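Local coordinates for probable transcriptional regulator, TetR family protein (Rhodococcus sp., PDB 3BJB) that probably binds cis-regulatory DNA and regulates transcription as a TetR-family helix-turn-helix regulator, at residues I78-G82 with A141-I145. Numbering follows the deposited sequence.
Sequences IDRMG and AFRQI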
ATOM      1  N   ILE B  78       7.475   8.089 -13.060  1.00 65.78           N
ATOM      2  CA  ILE B  78       8.690   7.686 -12.424  1.00 68.14           C
ATOM      3  C   ILE B  78       9.844   7.992 -13.373  1.00 69.19           C
ATOM      4  O   ILE B  78      10.894   8.452 -12.932  1.00 69.36           O
ATOM      5  CB  ILE B  78       8.655   6.191 -12.028  1.00 68.72           C
ATOM      6  CG1 ILE B  78       7.859   6.025 -10.732  1.00 69.05           C
ATOM      7  CG2 ILE B  78      10.092   5.627 -11.883  1.00 69.50           C
ATOM      8  CD1 ILE B  78       7.447   4.563 -10.446  1.00 69.60           C
ATOM      9  N   ASP B  79       9.641   7.767 -14.669  1.00 70.89           N
ATOM     10  CA  ASP B  79      10.680   8.075 -15.655  1.00 72.44           C
ATOM     11  C   ASP B  79      10.958   9.568 -15.658  1.00 73.86           C
ATOM     12  O   ASP B  79      12.108   9.980 -15.783  1.00 73.01           O
ATOM     13  CB  ASP B  79      10.283   7.628 -17.071  1.00 72.52           C
ATOM     14  CG  ASP B  79      10.327   6.100 -17.267  1.00 72.83           C
ATOM     15  OD1 ASP B  79      10.929   5.371 -16.432  1.00 72.22           O
ATOM     16  OD2 ASP B  79       9.752   5.632 -18.286  1.00 72.46           O
ATOM     17  N   ARG B  80       9.897  10.364 -15.496  1.00 75.85           N
ATOM     18  CA  ARG B  80       9.975  11.820 -15.613  1.00 78.10           C
ATOM     19  C   ARG B  80      10.692  12.453 -14.436  1.00 79.29           C
ATOM     20  O   ARG B  80      11.344  13.480 -14.590  1.00 78.75           O
ATOM     21  CB  ARG B  80       8.581  12.426 -15.699  1.00 79.00           C
ATOM     22  CG  ARG B  80       8.409  13.531 -16.734  1.00 80.68           C
ATOM     23  CD  ARG B  80       7.543  13.029 -17.916  1.00 81.91           C
ATOM     24  NE  ARG B  80       6.898  14.114 -18.673  1.00 83.10           N
ATOM     25  CZ  ARG B  80       5.682  14.613 -18.429  1.00 83.46           C
ATOM     26  NH1 ARG B  80       4.928  14.140 -17.439  1.00 83.38           N
ATOM     27  NH2 ARG B  80       5.214  15.599 -19.191  1.00 84.02           N
HETATM   28  N   MSE B  81      10.555  11.853 -13.259  1.00 81.66           N
HETATM   29  CA  MSE B  81      11.109  12.439 -12.045  1.00 84.52           C
HETATM   30  C   MSE B  81      12.563  12.024 -11.884  1.00 83.84           C
HETATM   31  O   MSE B  81      13.353  12.736 -11.249  1.00 83.45           O
HETATM   32  CB  MSE B  81      10.253  12.103 -10.808  1.00 88.93           C
HETATM   33  CG  MSE B  81      10.491  10.729 -10.139  1.00 93.32           C
HETATM   34 SE   MSE B  81      12.007  10.719  -8.845  1.00 99.49          SE
HETATM   35  CE  MSE B  81      11.548  12.361  -7.872  1.00 97.50           C
ATOM     36  N   GLY B  82      12.904  10.876 -12.473  1.00 83.13           N
ATOM     37  CA  GLY B  82      14.284  10.428 -12.581  1.00 82.69           C
ATOM     38  C   GLY B  82      15.102  11.396 -13.415  1.00 83.17           C
ATOM     39  O   GLY B  82      16.223  11.756 -13.038  1.00 83.70           O
ATOM     40  N   ALA B 141      12.124   0.657 -12.550  1.00 62.32           N
ATOM     41  CA  ALA B 141      12.452   2.029 -12.927  1.00 62.20           C
ATOM     42  C   ALA B 141      12.851   2.750 -11.680  1.00 62.03           C
ATOM     43  O   ALA B 141      13.778   3.537 -11.683  1.00 62.01           O
ATOM     44  CB  ALA B 141      11.281   2.722 -13.588  1.00 61.97           C
ATOM     45  N   PHE B 142      12.170   2.418 -10.598  1.00 63.02           N
ATOM     46  CA  PHE B 142      12.396   3.081  -9.347  1.00 64.18           C
ATOM     47  C   PHE B 142      13.751   2.715  -8.806  1.00 63.10           C
ATOM     48  O   PHE B 142      14.663   3.535  -8.755  1.00 64.10           O
ATOM     49  CB  PHE B 142      11.294   2.729  -8.366  1.00 68.04           C
ATOM     50  CG  PHE B 142      10.943   3.851  -7.488  1.00 69.71           C
ATOM     51  CD1 PHE B 142      10.579   3.634  -6.172  1.00 71.07           C
ATOM     52  CD2 PHE B 142      11.038   5.155  -7.962  1.00 71.08           C
ATOM     53  CE1 PHE B 142      10.282   4.722  -5.316  1.00 73.24           C
ATOM     54  CE2 PHE B 142      10.755   6.271  -7.132  1.00 72.42           C
ATOM     55  CZ  PHE B 142      10.363   6.060  -5.804  1.00 72.42           C
ATOM     56  N   ARG B 143      13.881   1.458  -8.440  1.00 60.94           N
ATOM     57  CA  ARG B 143      15.132   0.867  -8.105  1.00 59.88           C
ATOM     58  C   ARG B 143      16.353   1.456  -8.869  1.00 60.56           C
ATOM     59  O   ARG B 143      17.409   1.663  -8.255  1.00 60.83           O
ATOM     60  CB  ARG B 143      14.996  -0.626  -8.344  1.00 60.03           C
ATOM     61  CG  ARG B 143      16.009  -1.518  -7.683  1.00 59.82           C
ATOM     62  CD  ARG B 143      15.989  -2.841  -8.396  1.00 60.16           C
ATOM     63  NE  ARG B 143      16.334  -2.619  -9.802  1.00 61.32           N
ATOM     64  CZ  ARG B 143      16.113  -3.489 -10.786  1.00 62.12           C
ATOM     65  NH1 ARG B 143      15.521  -4.665 -10.537  1.00 61.79           N
ATOM     66  NH2 ARG B 143      16.468  -3.172 -12.031  1.00 62.59           N
ATOM     67  N   GLN B 144      16.233   1.710 -10.183  1.00 59.43           N
ATOM     68  CA  GLN B 144      17.352   2.303 -10.950  1.00 58.03           C
ATOM     69  C   GLN B 144      17.606   3.794 -10.720  1.00 57.34           C
ATOM     70  O   GLN B 144      18.689   4.285 -11.015  1.00 57.00           O
ATOM     71  CB  GLN B 144      17.213   2.077 -12.458  1.00 58.37           C
ATOM     72  CG  GLN B 144      17.827   0.804 -12.946  1.00 59.63           C
ATOM     73  CD  GLN B 144      19.346   0.782 -12.837  1.00 60.61           C
ATOM     74  OE1 GLN B 144      19.955  -0.272 -12.985  1.00 61.48           O
ATOM     75  NE2 GLN B 144      19.964   1.940 -12.593  1.00 60.90           N
ATOM     76  N   ILE B 145      16.605   4.529 -10.255  1.00 57.35           N
ATOM     77  CA  ILE B 145      16.810   5.939  -9.970  1.00 58.03           C
ATOM     78  C   ILE B 145      17.614   6.087  -8.698  1.00 59.41           C
ATOM     79  O   ILE B 145      18.446   6.996  -8.580  1.00 59.92           O
ATOM     80  CB  ILE B 145      15.495   6.697  -9.840  1.00 58.09           C
ATOM     81  CG1 ILE B 145      14.796   6.750 -11.199  1.00 57.44           C
ATOM     82  CG2 ILE B 145      15.731   8.132  -9.266  1.00 57.01           C
ATOM     83  CD1 ILE B 145      13.418   7.354 -11.133  1.00 57.31           C
TER
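This is an apolar contact between two helices that run nearly parallel. It joins helix 66-86, which follows the predicted DNA-binding helix-turn-helix, to helix 134-150 of the C-terminal domain. The axes of the two short segments approach to 9.8 Å at an angle of 11°. No hydrogen bond crosses between the segments; the contact is van der Waals packing of side chains and of a methyl against backbone.

Ile78 points at the partner helix. Ile78 CG2 lies 3.6 Å from Ala141 CB and 3.8 Å from Ile145 CD1, filling the space between these two residues, one helical turn apart. Ile78 CG2 also lies 4.1 Å from Phe142 CD2. Ile145 answers from the other helix. Ile145 CD1 sits 3.3 Å from Ile78 O and 3.5 Å from Gly82 CA. Gly82 leaves room for it: a CB there would clash with that methyl. The backbones are accordingly close, with Gly82 CA 5.8 Å from Ile145 CA. SE of Met81, a selenomethionine, lies 4.3 Å from Ile145 CD1. The CA-to-CB bond of Asp79 points away, yet Asp79 OD1 comes within 3.9 Å of Ala141 CB.

Met81 also packs on Arg105 and Ala106 of helix 95-111. Phe142 reaches Leu103 of that helix, and Val167 and Trp170 of helix 157-179. The contact is thus part of the all-helical C-terminal bundle of the TetR fold, in which the long helix after the helix-turn-helix links the DNA-binding and C-terminal domains.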